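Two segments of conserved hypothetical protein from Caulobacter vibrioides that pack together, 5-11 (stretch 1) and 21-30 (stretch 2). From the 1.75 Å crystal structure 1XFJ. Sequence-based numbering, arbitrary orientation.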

# COMPACT_ATOMS: atom_id res chain seq x y z
N ALA A 5 -7.24 7.63 -18.19
CA ALA A 5 -8.34 8.50 -17.69
C ALA A 5 -8.32 8.60 -16.17
O ALA A 5 -8.47 9.68 -15.61
CB ALA A 5 -9.68 7.98 -18.17
N LEU A 6 -8.14 7.46 -15.50
CA LEU A 6 -8.10 7.47 -14.04
C LEU A 6 -6.89 8.25 -13.53
O LEU A 6 -5.77 8.04 -14.00
CB LEU A 6 -8.02 6.05 -13.49
CG LEU A 6 -9.26 5.16 -13.56
CD1 LEU A 6 -8.94 3.78 -12.97
CD2 LEU A 6 -10.41 5.81 -12.78
N PRO A 7 -7.11 9.18 -12.59
CA PRO A 7 -5.99 9.95 -12.04
C PRO A 7 -5.11 9.00 -11.23
O PRO A 7 -5.61 8.11 -10.55
CB PRO A 7 -6.69 10.97 -11.14
CG PRO A 7 -8.00 11.18 -11.82
CD PRO A 7 -8.40 9.76 -12.17
N THR A 8 -3.80 9.19 -11.32
CA THR A 8 -2.89 8.32 -10.58
C THR A 8 -1.67 9.06 -10.11
O THR A 8 -1.33 10.13 -10.62
CB THR A 8 -2.39 7.14 -11.44
OG1 THR A 8 -1.60 7.64 -12.52
CG2 THR A 8 -3.55 6.33 -11.99
N VAL A 9 -1.01 8.49 -9.10
CA VAL A 9 0.23 9.03 -8.59
C VAL A 9 1.24 8.00 -9.05
O VAL A 9 1.11 6.82 -8.75
CB VAL A 9 0.26 9.11 -7.05
CG1 VAL A 9 1.66 9.46 -6.59
CG2 VAL A 9 -0.73 10.15 -6.56
N GLN A 10 2.24 8.43 -9.81
CA GLN A 10 3.25 7.50 -10.27
C GLN A 10 4.62 7.96 -9.82
O GLN A 10 4.84 9.15 -9.57
CB GLN A 10 3.21 7.39 -11.79
CG GLN A 10 2.02 6.62 -12.31
CD GLN A 10 2.07 6.43 -13.80
OE1 GLN A 10 2.09 7.40 -14.56
NE2 GLN A 10 2.11 5.18 -14.24
N SER A 11 5.53 7.00 -9.70
CA SER A 11 6.89 7.26 -9.27
C SER A 11 7.90 7.19 -10.41
O SER A 11 7.84 6.29 -11.25
CB SER A 11 7.30 6.25 -8.20
OG SER A 11 8.70 6.27 -8.00
N LYS A 21 3.72 -1.93 -15.35
CA LYS A 21 2.77 -0.85 -15.18
C LYS A 21 2.45 -0.78 -13.69
O LYS A 21 2.21 -1.80 -13.06
CB LYS A 21 1.51 -1.11 -16.01
CG LYS A 21 0.66 0.12 -16.26
CD LYS A 21 -0.44 -0.16 -17.29
CE LYS A 21 -1.23 1.09 -17.62
NZ LYS A 21 -0.39 2.13 -18.27
N HIS A 22 2.46 0.43 -13.14
CA HIS A 22 2.19 0.62 -11.72
C HIS A 22 1.35 1.87 -11.52
O HIS A 22 1.27 2.72 -12.40
CB HIS A 22 3.49 0.84 -10.96
CG HIS A 22 4.04 2.22 -11.11
ND1 HIS A 22 4.00 3.15 -10.09
CD2 HIS A 22 4.59 2.85 -12.17
CE1 HIS A 22 4.50 4.29 -10.52
NE2 HIS A 22 4.86 4.14 -11.78
N ALA A 23 0.76 1.99 -10.33
CA ALA A 23 -0.04 3.15 -10.02
C ALA A 23 -0.53 3.16 -8.59
O ALA A 23 -0.90 2.12 -8.04
CB ALA A 23 -1.23 3.25 -10.96
N PHE A 24 -0.50 4.34 -7.99
CA PHE A 24 -1.02 4.55 -6.64
C PHE A 24 -2.28 5.35 -6.98
O PHE A 24 -2.20 6.51 -7.36
CB PHE A 24 -0.05 5.39 -5.81
CG PHE A 24 1.25 4.70 -5.51
CD1 PHE A 24 1.32 3.69 -4.57
CD2 PHE A 24 2.41 5.06 -6.19
CE1 PHE A 24 2.52 3.03 -4.30
CE2 PHE A 24 3.62 4.42 -5.93
CZ PHE A 24 3.68 3.40 -4.98
N PHE A 25 -3.44 4.71 -6.87
CA PHE A 25 -4.68 5.39 -7.21
C PHE A 25 -5.16 6.38 -6.16
O PHE A 25 -4.73 6.35 -5.01
CB PHE A 25 -5.76 4.34 -7.50
CG PHE A 25 -5.49 3.56 -8.75
CD1 PHE A 25 -5.82 4.09 -10.00
CD2 PHE A 25 -4.83 2.33 -8.70
CE1 PHE A 25 -5.48 3.42 -11.17
CE2 PHE A 25 -4.49 1.65 -9.87
CZ PHE A 25 -4.82 2.20 -11.11
N THR A 26 -6.04 7.27 -6.60
CA THR A 26 -6.61 8.28 -5.73
C THR A 26 -8.07 7.92 -5.48
O THR A 26 -8.52 6.83 -5.85
CB THR A 26 -6.55 9.70 -6.36
OG1 THR A 26 -7.49 9.79 -7.43
CG2 THR A 26 -5.14 9.98 -6.89
N ARG A 27 -8.80 8.83 -4.84
CA ARG A 27 -10.21 8.59 -4.55
C ARG A 27 -11.08 8.97 -5.75
O ARG A 27 -12.27 8.68 -5.77
CB ARG A 27 -10.63 9.43 -3.34
CG ARG A 27 -10.64 10.93 -3.60
CD ARG A 27 -11.08 11.69 -2.36
NE ARG A 27 -12.40 11.26 -1.90
CZ ARG A 27 -12.91 11.59 -0.72
NH1 ARG A 27 -12.22 12.36 0.11
NH2 ARG A 27 -14.11 11.15 -0.37
N GLN A 28 -10.47 9.61 -6.74
CA GLN A 28 -11.21 10.06 -7.93
C GLN A 28 -11.30 9.08 -9.10
O GLN A 28 -10.41 8.24 -9.29
CB GLN A 28 -10.61 11.39 -8.42
CG GLN A 28 -10.87 12.56 -7.48
CD GLN A 28 -10.36 13.88 -8.03
OE1 GLN A 28 -10.30 14.09 -9.24
NE2 GLN A 28 -9.99 14.79 -7.13
N GLY A 29 -12.39 9.19 -9.86
CA GLY A 29 -12.59 8.35 -11.02
C GLY A 29 -13.54 7.18 -10.90
O GLY A 29 -13.75 6.45 -11.87
N GLY A 30 -14.14 7.00 -9.72
CA GLY A 30 -15.05 5.89 -9.50
C GLY A 30 -16.53 6.22 -9.56
O GLY A 30 -16.92 7.24 -10.13
O HOH W 1 -7.67 7.61 -8.97
O HOH W 2 1.21 3.96 -17.13

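Residues 5-11 and 21-30 of one chain pair in antiparallel fashion around Val9 and Phe24, whose CA atoms lie 5.0 Å apart. The two backbones satisfy each other here: Val9 N donates to Phe24 O (2.9 Å, 159° at the hydrogen) and Phe24 N donates to Val9 O (3.1 Å, 156°), closing a reciprocal ring. The side chains of this pair share one face of the sheet, with Val9 CB 3.9 Å from Phe24 CB; Thr8 and Phe25 occupy the other, where Thr8 CG2 comes within 3.6 Å of Phe25 CE1. Leu6 CD1 reaches the same ring atom, Phe25 CE1, at 3.9 Å.

Past the ring of backbone bonds, a side chain takes over. Gln10 NE2 donates to His22 O (3.2 Å, 158°), so this strand carbonyl is met by an amide from a side chain instead of a backbone N. A water accepts from both Gln10 NE2 (3.3 Å) and Lys21 NZ (2.7 Å), linking two side chains that do not touch directly. Ser11 N lies near the plane of the His22 ring at its edge, 3.0 Å from CE1. The hydroxyl of Ser11 is engaged in capping a helix that starts just beyond it.

At the other end, where the two backbones part around Pro7 and Thr26 before closing again at Leu6 and Gly29, a second water does the joining. It donates to Pro7 O (2.6 Å) and to Gln28 O (2.8 Å), and accepts from Thr26 N (2.9 Å) and Thr26 OG1 (2.7 Å), so all four of its bonding positions are used. Thr26 OG1 also accepts from Gln28 N (3.1 Å, 154°), which ties down the turn. Beyond it, Leu6 CD2 packs 3.5 Å from Gly29 O; a CB on Gly29 would fall 2.5 Å from that same Leu6 CD2, and the backbone angles of Gly29 by themselves call for glycine.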